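CDP-glucose 4,6-dehydratase (Salmonella enterica subsp. enterica serovar Typhi, PDB 1WVG) catalyses the NAD(+)-dependent dehydration of CDP-D-glucose to CDP-4-dehydro-6-deoxy-D-glucose, a step in the biosynthesis of O-antigen dideoxysugars. Local coordinates at residues A126-T131 against A189-G194. Numbering follows the deposited sequence.
Sequences AVVNIT and ASVRAG. With APR (adenosine-5-diphosphoribose), chain C.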
loop_
_atom_site.group_PDB
_atom_site.type_symbol
_atom_site.label_atom_id
_atom_site.label_comp_id
_atom_site.label_asym_id
_atom_site.label_seq_id
_atom_site.Cartn_x
_atom_site.Cartn_y
_atom_site.Cartn_z
ATOM N N ALA A 126 6.076 16.214 -28.489
ATOM C CA ALA A 126 6.523 15.279 -27.496
ATOM C C ALA A 126 7.425 15.967 -26.523
ATOM O O ALA A 126 8.264 16.749 -26.929
ATOM C CB ALA A 126 7.290 14.158 -28.176
ATOM N N VAL A 127 7.197 15.703 -25.252
ATOM C CA VAL A 127 7.997 16.254 -24.189
ATOM C C VAL A 127 8.468 15.101 -23.322
ATOM O O VAL A 127 7.674 14.308 -22.809
ATOM C CB VAL A 127 7.280 17.305 -23.361
ATOM C CG1 VAL A 127 8.257 17.882 -22.332
ATOM C CG2 VAL A 127 6.728 18.414 -24.237
ATOM N N VAL A 128 9.784 14.998 -23.211
ATOM C CA VAL A 128 10.441 13.974 -22.415
ATOM C C VAL A 128 11.116 14.623 -21.217
ATOM O O VAL A 128 12.187 15.214 -21.336
ATOM C CB VAL A 128 11.429 13.126 -23.196
ATOM C CG1 VAL A 128 12.019 12.074 -22.268
ATOM C CG2 VAL A 128 10.711 12.450 -24.376
ATOM N N ASN A 129 10.468 14.528 -20.049
ATOM C CA ASN A 129 10.978 15.107 -18.815
ATOM C C ASN A 129 11.896 14.130 -18.058
ATOM O O ASN A 129 11.471 13.132 -17.502
ATOM C CB ASN A 129 9.816 15.683 -17.954
ATOM C CG ASN A 129 10.219 16.114 -16.543
ATOM O OD1 ASN A 129 11.247 16.761 -16.393
ATOM N ND2 ASN A 129 9.448 15.760 -15.501
ATOM N N ILE A 130 13.184 14.412 -18.037
ATOM C CA ILE A 130 14.123 13.576 -17.343
ATOM C C ILE A 130 14.141 13.858 -15.850
ATOM O O ILE A 130 14.496 14.955 -15.401
ATOM C CB ILE A 130 15.542 13.789 -17.851
ATOM C CG1 ILE A 130 15.729 13.055 -19.177
ATOM C CG2 ILE A 130 16.495 13.225 -16.788
ATOM C CD1 ILE A 130 14.867 13.608 -20.279
ATOM N N THR A 131 13.762 12.864 -15.048
ATOM C CA THR A 131 13.784 13.082 -13.615
ATOM C C THR A 131 14.993 12.354 -13.025
ATOM O O THR A 131 16.141 12.685 -13.328
ATOM C CB THR A 131 12.424 12.836 -12.903
ATOM O OG1 THR A 131 12.043 11.477 -13.056
ATOM C CG2 THR A 131 11.355 13.732 -13.505
ATOM N N ALA A 189 6.135 12.616 -21.175
ATOM C CA ALA A 189 6.547 11.488 -20.377
ATOM C C ALA A 189 7.630 11.922 -19.411
ATOM O O ALA A 189 8.388 12.805 -19.766
ATOM C CB ALA A 189 7.168 10.411 -21.269
ATOM N N SER A 190 7.648 11.294 -18.206
ATOM C CA SER A 190 8.661 11.445 -17.149
ATOM C C SER A 190 9.439 10.174 -17.192
ATOM O O SER A 190 8.872 9.100 -17.154
ATOM C CB SER A 190 8.143 11.682 -15.752
ATOM O OG SER A 190 7.666 13.021 -15.690
ATOM N N VAL A 191 10.742 10.311 -17.377
ATOM C CA VAL A 191 11.612 9.183 -17.523
ATOM C C VAL A 191 12.590 9.145 -16.372
ATOM O O VAL A 191 13.182 10.162 -16.017
ATOM C CB VAL A 191 12.280 9.228 -18.893
ATOM C CG1 VAL A 191 11.183 9.046 -19.935
ATOM C CG2 VAL A 191 12.838 10.623 -19.033
ATOM N N ARG A 192 12.697 7.963 -15.781
ATOM C CA ARG A 192 13.523 7.757 -14.621
ATOM C C ARG A 192 14.604 6.788 -14.923
ATOM O O ARG A 192 14.340 5.562 -15.000
ATOM C CB ARG A 192 12.686 7.238 -13.441
ATOM C CG ARG A 192 11.397 8.019 -13.341
ATOM C CD ARG A 192 10.286 7.276 -12.635
ATOM N NE ARG A 192 9.117 8.129 -12.718
ATOM C CZ ARG A 192 7.889 7.776 -12.370
ATOM N NH1 ARG A 192 7.640 6.565 -11.851
ATOM N NH2 ARG A 192 6.887 8.674 -12.540
ATOM N N ALA A 193 15.823 7.317 -15.068
ATOM C CA ALA A 193 16.919 6.401 -15.387
ATOM C C ALA A 193 17.637 5.910 -14.167
ATOM O O ALA A 193 17.330 6.351 -13.062
ATOM C CB ALA A 193 17.902 7.043 -16.326
ATOM N N GLY A 194 18.575 4.986 -14.394
ATOM C CA GLY A 194 19.398 4.441 -13.328
ATOM C C GLY A 194 20.614 5.369 -13.095
ATOM O O GLY A 194 20.509 6.599 -13.198
HETATM N N1 APR C . 19.966 26.443 -16.129
HETATM C C2 APR C . 20.269 25.746 -17.251
HETATM N N3 APR C . 20.956 24.650 -17.365
HETATM C C4 APR C . 21.363 24.187 -16.165
HETATM C C5 APR C . 21.130 24.740 -14.946
HETATM C C6 APR C . 20.393 25.963 -14.930
HETATM N N6 APR C . 20.016 26.665 -13.847
HETATM N N7 APR C . 21.689 23.962 -13.940
HETATM C C8 APR C . 22.266 22.958 -14.582
HETATM N N9 APR C . 22.096 23.048 -15.929
HETATM C "C1'" APR C . 22.581 22.169 -16.978
HETATM C "C2'" APR C . 24.084 22.142 -17.012
HETATM O "O2'" APR C . 24.585 23.344 -17.616
HETATM C "C3'" APR C . 24.281 20.898 -17.881
HETATM O "O3'" APR C . 24.077 21.056 -19.294
HETATM O "O4'" APR C . 22.241 20.858 -16.657
HETATM C "C4'" APR C . 23.193 19.979 -17.262
HETATM C "C5'" APR C . 23.668 19.108 -16.137
HETATM O "O5'" APR C . 24.560 18.119 -16.707
HETATM P PA APR C . 25.559 17.228 -15.779
HETATM O O1A APR C . 25.980 17.947 -14.505
HETATM O O2A APR C . 26.600 16.561 -16.708
HETATM O O3A APR C . 24.576 16.097 -15.290
HETATM P PB APR C . 24.033 14.825 -16.146
HETATM O O1B APR C . 24.705 13.608 -15.556
HETATM O O2B APR C . 24.099 15.070 -17.643
HETATM O O5D APR C . 22.483 14.923 -15.797
HETATM C C5D APR C . 21.566 15.189 -16.871
HETATM O O4D APR C . 19.834 13.611 -16.059
HETATM O O1D APR C . 20.270 12.244 -14.211
HETATM C C1D APR C . 19.586 13.436 -14.694
HETATM O O2D APR C . 19.488 15.032 -12.837
HETATM C C2D APR C . 20.197 14.646 -14.030
HETATM O O3D APR C . 18.544 16.139 -14.878
HETATM C C3D APR C . 19.905 15.745 -15.036
HETATM C C4D APR C . 20.165 15.012 -16.332
#
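Asn129 and Ser190 face each other on neighbouring parallel strands, and the backbone of Asn129 bonds to both sides of Ser190: its N donates to Ala189 O (2.7 Å) and its O accepts from Val191 N. Ala189 N to Val127 O and Thr131 N to Val191 O extend the pairing, while the strand directions diverge by 35°, a marked twist. The Asn129 side chain begins with CB 3.7 Å from Ala189 O. CG stands anti to the backbone N (chi1 171°), which directs the amide along the sheet face shared with Ser190; CG comes within 4.1 Å of Ser190 OG, and ND2 closer still. The serine oxygen takes one amide N-H of Asn129 in a long, bent bond (ND2 to OG 3.3 Å), lying 25° out of the amide plane. This small polar pair sits in a buried layer beneath helix 156-175, where Ala168 touches both.

The other face carries the apolar side chains of Val128, Ile130, Ala189 and Val191. Val191 CG2, lodged between its own backbone N and carbonyl carbon, reaches Val128 CG1 at 3.6 Å and Ile130 CG1 at 3.8 Å; branched side chains suit the strand, and Ile130 packs on Tyr242 of helix 236-251, Val191 on Phe262 of strand 259-262. Ile130 turns its other branch to the cofactor fragment, CG2 lying 3.4 Å from O4D of the ADP-ribose. At the strand end Thr131 OG1 rests 3.5 Å from Arg192 CG, the two side chains running side by side; Glu165 receives both, hydrogen-bonding OG1 and forming a salt bridge with Arg192 NH2. Lys161 NZ holds Thr131 O. Adjacent parallel strands whose C-terminal end meets the dinucleotide are characteristic of the Rossmann fold of extended short-chain dehydrogenases/reductases, here lining the ribose that would carry the nicotinamide in NAD(+).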